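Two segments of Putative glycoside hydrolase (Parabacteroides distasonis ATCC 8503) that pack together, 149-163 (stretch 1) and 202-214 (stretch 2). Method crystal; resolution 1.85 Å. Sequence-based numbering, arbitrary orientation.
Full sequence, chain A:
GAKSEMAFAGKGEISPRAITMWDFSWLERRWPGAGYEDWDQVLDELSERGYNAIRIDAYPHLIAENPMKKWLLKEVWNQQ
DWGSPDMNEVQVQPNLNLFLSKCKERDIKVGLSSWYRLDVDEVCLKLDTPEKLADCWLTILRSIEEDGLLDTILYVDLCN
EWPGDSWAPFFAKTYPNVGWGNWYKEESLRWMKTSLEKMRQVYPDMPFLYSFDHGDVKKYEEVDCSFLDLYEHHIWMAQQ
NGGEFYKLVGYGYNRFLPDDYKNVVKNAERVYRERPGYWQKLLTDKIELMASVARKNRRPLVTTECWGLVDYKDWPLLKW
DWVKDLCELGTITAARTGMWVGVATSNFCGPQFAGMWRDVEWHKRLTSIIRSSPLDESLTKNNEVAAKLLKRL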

# COMPACT_ATOMS: atom_id res chain seq x y z
N LEU A 149 4.74 -3.76 -21.11
CA LEU A 149 3.85 -3.16 -20.13
C LEU A 149 4.56 -2.32 -19.10
O LEU A 149 3.94 -1.91 -18.17
CB LEU A 149 3.07 -4.26 -19.35
CG LEU A 149 2.08 -5.08 -20.20
CD1 LEU A 149 1.81 -6.48 -19.63
CD2 LEU A 149 0.77 -4.25 -20.43
N LEU A 150 5.84 -2.00 -19.28
CA LEU A 150 6.55 -1.28 -18.22
C LEU A 150 6.00 0.14 -18.00
O LEU A 150 6.01 0.63 -16.89
CB LEU A 150 8.04 -1.26 -18.49
CG LEU A 150 8.99 -1.15 -17.30
CD1 LEU A 150 8.56 -2.12 -16.21
CD2 LEU A 150 10.46 -1.41 -17.77
N ASP A 151 5.51 0.78 -19.06
CA ASP A 151 4.93 2.12 -18.93
C ASP A 151 3.65 2.17 -18.10
O ASP A 151 3.23 3.25 -17.69
CB ASP A 151 4.70 2.74 -20.30
CG ASP A 151 6.00 2.94 -21.05
OD1 ASP A 151 6.99 3.35 -20.39
OD2 ASP A 151 6.03 2.65 -22.28
N THR A 152 3.05 1.02 -17.83
CA THR A 152 1.88 0.94 -16.94
C THR A 152 2.28 0.98 -15.46
O THR A 152 1.46 1.26 -14.62
CB THR A 152 1.09 -0.34 -17.26
OG1 THR A 152 0.47 -0.19 -18.54
CG2 THR A 152 0.06 -0.65 -16.19
N ILE A 153 3.55 0.72 -15.16
CA ILE A 153 4.03 0.69 -13.81
C ILE A 153 4.38 2.12 -13.39
O ILE A 153 5.11 2.84 -14.08
CB ILE A 153 5.26 -0.24 -13.66
CG1 ILE A 153 4.89 -1.67 -14.09
CG2 ILE A 153 5.81 -0.14 -12.23
CD1 ILE A 153 3.62 -2.28 -13.47
N LEU A 154 3.83 2.50 -12.24
CA LEU A 154 3.96 3.85 -11.70
C LEU A 154 5.19 3.99 -10.82
O LEU A 154 5.93 4.96 -10.88
CB LEU A 154 2.69 4.11 -10.90
CG LEU A 154 2.42 5.48 -10.38
CD1 LEU A 154 2.29 6.45 -11.57
CD2 LEU A 154 1.12 5.36 -9.51
N TYR A 155 5.40 2.99 -9.99
CA TYR A 155 6.52 2.96 -9.07
C TYR A 155 6.75 1.53 -8.63
O TYR A 155 5.90 0.68 -8.80
CB TYR A 155 6.29 3.86 -7.84
CG TYR A 155 5.18 3.44 -6.88
CD1 TYR A 155 5.42 2.48 -5.92
CD2 TYR A 155 3.91 4.02 -6.92
CE1 TYR A 155 4.43 2.09 -5.01
CE2 TYR A 155 2.90 3.60 -6.03
CZ TYR A 155 3.18 2.66 -5.07
OH TYR A 155 2.27 2.25 -4.15
N VAL A 156 7.93 1.29 -8.03
CA VAL A 156 8.26 -0.02 -7.52
C VAL A 156 8.70 0.15 -6.10
O VAL A 156 9.70 0.83 -5.83
CB VAL A 156 9.38 -0.72 -8.34
CG1 VAL A 156 9.80 -2.08 -7.68
CG2 VAL A 156 8.93 -0.87 -9.78
N ASP A 157 8.00 -0.53 -5.21
CA ASP A 157 8.25 -0.56 -3.76
C ASP A 157 8.80 -1.94 -3.43
O ASP A 157 8.11 -2.95 -3.64
CB ASP A 157 6.94 -0.26 -3.02
CG ASP A 157 6.96 -0.64 -1.52
OD1 ASP A 157 8.06 -0.81 -0.91
OD2 ASP A 157 5.83 -0.77 -0.97
N LEU A 158 9.99 -2.00 -2.87
CA LEU A 158 10.63 -3.30 -2.62
C LEU A 158 10.08 -4.08 -1.46
O LEU A 158 10.38 -5.26 -1.35
CB LEU A 158 12.18 -3.18 -2.51
CG LEU A 158 12.89 -3.15 -3.87
CD1 LEU A 158 12.50 -1.95 -4.66
CD2 LEU A 158 14.43 -3.19 -3.71
N CYS A 159 9.30 -3.44 -0.59
CA CYS A 159 8.67 -4.17 0.50
C CYS A 159 7.65 -3.38 1.28
O CYS A 159 7.98 -2.32 1.83
CB CYS A 159 9.75 -4.63 1.50
SG CYS A 159 9.05 -5.81 2.65
N ASN A 160 6.41 -3.88 1.33
CA ASN A 160 5.37 -3.32 2.16
C ASN A 160 5.81 -3.18 3.61
O ASN A 160 6.27 -4.16 4.20
CB ASN A 160 4.14 -4.22 2.16
CG ASN A 160 3.07 -3.75 3.13
OD1 ASN A 160 2.37 -2.75 2.88
ND2 ASN A 160 2.92 -4.48 4.25
N GLU A 161 5.65 -1.99 4.18
CA GLU A 161 5.90 -1.75 5.62
C GLU A 161 7.23 -2.27 6.12
O GLU A 161 7.35 -2.96 7.14
CB GLU A 161 4.73 -2.27 6.45
CG GLU A 161 3.48 -1.48 6.08
CD GLU A 161 2.20 -1.94 6.72
OE1 GLU A 161 2.13 -3.10 7.21
OE2 GLU A 161 1.23 -1.12 6.69
N TRP A 162 8.25 -1.90 5.36
CA TRP A 162 9.62 -2.21 5.72
C TRP A 162 9.97 -1.61 7.09
O TRP A 162 9.64 -0.47 7.37
CB TRP A 162 10.55 -1.65 4.65
CG TRP A 162 12.04 -1.94 4.87
CD1 TRP A 162 12.96 -1.11 5.43
CD2 TRP A 162 12.75 -3.13 4.49
NE1 TRP A 162 14.20 -1.72 5.44
CE2 TRP A 162 14.09 -2.96 4.87
CE3 TRP A 162 12.36 -4.33 3.88
CZ2 TRP A 162 15.06 -3.93 4.65
CZ3 TRP A 162 13.32 -5.30 3.67
CH2 TRP A 162 14.66 -5.10 4.06
N PRO A 163 10.69 -2.37 7.94
CA PRO A 163 11.19 -3.72 7.72
C PRO A 163 10.47 -4.75 8.59
O PRO A 163 11.11 -5.61 9.16
CB PRO A 163 12.65 -3.59 8.15
CG PRO A 163 12.60 -2.68 9.31
CD PRO A 163 11.44 -1.72 9.03
N VAL A 202 19.96 -0.66 -13.99
CA VAL A 202 19.15 -1.16 -15.07
C VAL A 202 17.96 -0.22 -15.40
O VAL A 202 17.66 0.02 -16.58
CB VAL A 202 18.65 -2.58 -14.71
CG1 VAL A 202 17.76 -3.12 -15.78
CG2 VAL A 202 19.87 -3.54 -14.44
N TYR A 203 17.30 0.32 -14.37
CA TYR A 203 16.13 1.19 -14.57
C TYR A 203 16.33 2.52 -13.87
O TYR A 203 15.67 2.82 -12.90
CB TYR A 203 14.85 0.53 -14.04
CG TYR A 203 14.53 -0.77 -14.71
CD1 TYR A 203 14.02 -0.79 -15.99
CD2 TYR A 203 14.75 -1.97 -14.08
CE1 TYR A 203 13.75 -1.96 -16.62
CE2 TYR A 203 14.48 -3.18 -14.72
CZ TYR A 203 13.97 -3.16 -15.99
OH TYR A 203 13.67 -4.32 -16.65
N PRO A 204 17.23 3.36 -14.39
CA PRO A 204 17.56 4.63 -13.71
C PRO A 204 16.40 5.61 -13.57
O PRO A 204 16.38 6.39 -12.62
CB PRO A 204 18.68 5.21 -14.59
CG PRO A 204 18.49 4.59 -15.94
CD PRO A 204 17.94 3.21 -15.69
N ASP A 205 15.42 5.55 -14.47
CA ASP A 205 14.29 6.48 -14.46
C ASP A 205 13.02 5.96 -13.76
O ASP A 205 12.02 6.66 -13.73
CB ASP A 205 13.94 6.88 -15.89
CG ASP A 205 15.10 7.54 -16.61
OD1 ASP A 205 16.04 8.03 -15.93
OD2 ASP A 205 15.07 7.57 -17.86
N MSE A 206 13.05 4.74 -13.25
CA MSE A 206 11.88 4.19 -12.52
C MSE A 206 11.91 4.72 -11.06
O MSE A 206 12.95 4.75 -10.44
CB MSE A 206 11.89 2.65 -12.58
CG MSE A 206 10.77 1.96 -11.83
SE MSE A 206 9.02 2.24 -12.64
CE MSE A 206 9.09 0.89 -14.08
N PRO A 207 10.76 5.21 -10.54
CA PRO A 207 10.74 5.63 -9.14
C PRO A 207 10.76 4.41 -8.23
O PRO A 207 9.88 3.54 -8.33
CB PRO A 207 9.42 6.39 -8.99
CG PRO A 207 8.94 6.63 -10.35
CD PRO A 207 9.58 5.66 -11.28
N PHE A 208 11.76 4.33 -7.37
CA PHE A 208 11.92 3.24 -6.42
C PHE A 208 11.84 3.72 -4.99
O PHE A 208 12.30 4.82 -4.67
CB PHE A 208 13.27 2.56 -6.60
CG PHE A 208 13.40 1.77 -7.88
CD1 PHE A 208 12.71 0.57 -8.04
CD2 PHE A 208 14.23 2.20 -8.89
CE1 PHE A 208 12.83 -0.18 -9.22
CE2 PHE A 208 14.34 1.47 -10.06
CZ PHE A 208 13.61 0.27 -10.22
N LEU A 209 11.31 2.87 -4.13
CA LEU A 209 11.20 3.17 -2.70
C LEU A 209 10.99 1.89 -1.91
O LEU A 209 10.95 0.81 -2.48
CB LEU A 209 9.97 4.06 -2.47
CG LEU A 209 8.61 3.35 -2.60
CD1 LEU A 209 7.59 3.98 -1.68
CD2 LEU A 209 8.17 3.29 -4.07
N TYR A 210 10.88 2.05 -0.58
CA TYR A 210 10.38 1.03 0.33
C TYR A 210 9.29 1.76 1.11
O TYR A 210 9.46 2.94 1.45
CB TYR A 210 11.42 0.52 1.29
CG TYR A 210 12.45 -0.47 0.78
CD1 TYR A 210 13.44 -0.10 -0.10
CD2 TYR A 210 12.49 -1.77 1.30
CE1 TYR A 210 14.43 -1.00 -0.51
CE2 TYR A 210 13.47 -2.67 0.90
CZ TYR A 210 14.44 -2.28 0.00
OH TYR A 210 15.39 -3.18 -0.39
N SER A 211 8.16 1.09 1.38
CA SER A 211 7.04 1.73 2.09
C SER A 211 7.11 1.47 3.59
O SER A 211 7.53 0.41 4.03
CB SER A 211 5.69 1.30 1.53
OG SER A 211 5.45 -0.09 1.66
N PHE A 212 6.69 2.48 4.35
CA PHE A 212 6.76 2.48 5.79
C PHE A 212 5.44 2.79 6.51
O PHE A 212 4.55 3.45 5.97
CB PHE A 212 7.77 3.53 6.23
CG PHE A 212 9.12 3.45 5.53
CD1 PHE A 212 9.76 2.25 5.32
CD2 PHE A 212 9.79 4.63 5.20
CE1 PHE A 212 10.99 2.20 4.71
CE2 PHE A 212 11.03 4.59 4.60
CZ PHE A 212 11.63 3.37 4.35
N ASP A 213 5.31 2.27 7.75
CA ASP A 213 4.18 2.58 8.61
C ASP A 213 4.61 3.19 9.97
O ASP A 213 3.75 3.55 10.78
CB ASP A 213 3.30 1.35 8.87
CG ASP A 213 4.07 0.21 9.58
OD1 ASP A 213 5.32 0.27 9.69
OD2 ASP A 213 3.41 -0.76 10.02
N HIS A 214 5.92 3.32 10.21
CA HIS A 214 6.41 3.91 11.46
C HIS A 214 5.81 5.32 11.63
O HIS A 214 5.89 6.16 10.71
CB HIS A 214 7.92 3.98 11.45
CG HIS A 214 8.50 4.18 12.80
ND1 HIS A 214 8.75 5.42 13.33
CD2 HIS A 214 8.84 3.29 13.76
CE1 HIS A 214 9.24 5.29 14.55
NE2 HIS A 214 9.30 4.01 14.83
O HOH W 1 7.14 -2.16 9.58
O HOH W 2 7.71 0.91 8.66

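Where a parallel ladder ends, side chains and isolated backbone bonds can continue the contact. The segments 149-163 and 202-214, which bury 973 Å² between them, illustrate this handover.

The contact opens with apolar packing. Leu150 points toward stretch 2, its CD2 lying 3.5 Å from CE1 of Tyr203 and its CD1 3.7 Å from CE of the selenomethionine Met206. The flexible chain of Met206 also brings CE to 3.9 Å from CG2 of Ile153, and its CG lies 3.9 Å from CG2 of Val156, so one long, unbranched side chain packs against Leu150, Ile153 and Val156. Leu154 pays a small price: its carbonyl O, 3.5 Å from CG of Pro207, is buried without a polar partner.

Pairing begins around Tyr155, whose CD1 meets CD2 of Leu209 at 3.4 Å. Val156 then bonds to stretch 2 through both its N and its O: its N donates to O of Pro207 (3.0 Å), and its O accepts from N of Leu209 (3.1 Å). Proline, which lacks an N-H, is compatible with this position because its O is its sole hydrogen-bonding atom to stretch 1. The compact, branched side chain of Val156 shares a sheet face with Phe208, with CB of Val156 3.6 Å from CD1 of that ring.

Asp157 and Leu209 occupy the other face. Here the carboxylate extends the ladder: OD1 of Asp157 accepts from N of Ser211 at 3.0 Å and from N of Cys159 at 2.9 Å, while OD2 of Asp157 accepts from OG of Ser211 at 2.7 Å. An acidic side chain with two acceptor atoms thus ties the next residues of its own chain, through N of Cys159, to Ser211 of the neighbouring stretch.

Leu158 contributes the last regular rung, its N donating to O of Leu209 at 3.0 Å. CB of Leu158 sits over the face of the Tyr210 ring, 3.6 Å from the centroid, an arrangement in which an aliphatic group covers the aromatic surface. Cys159 adds a weak bond from N of Ser211 to its O (3.4 Å), and CB of Cys159 lies 4.0 Å from CD2 of Tyr210.

Ser211 remains the hub farther along. OG of Ser211 accepts from N of Glu161 at 3.2 Å, and O of Ser211 accepts from N of Trp162 at 2.8 Å. The like-charged carboxylates of Glu161 and Asp213 come close, OE1 of Glu161 to OD2 of Asp213 at 3.9 Å. Separately, a water lies 2.6 Å from the backbone O of Glu161 and 3.0 Å from OD1 of Asp213. Trp162 closes the contact, its indole face receiving the edge of Tyr210, with CD2 of Trp162 3.5 Å from CD2 of Tyr210.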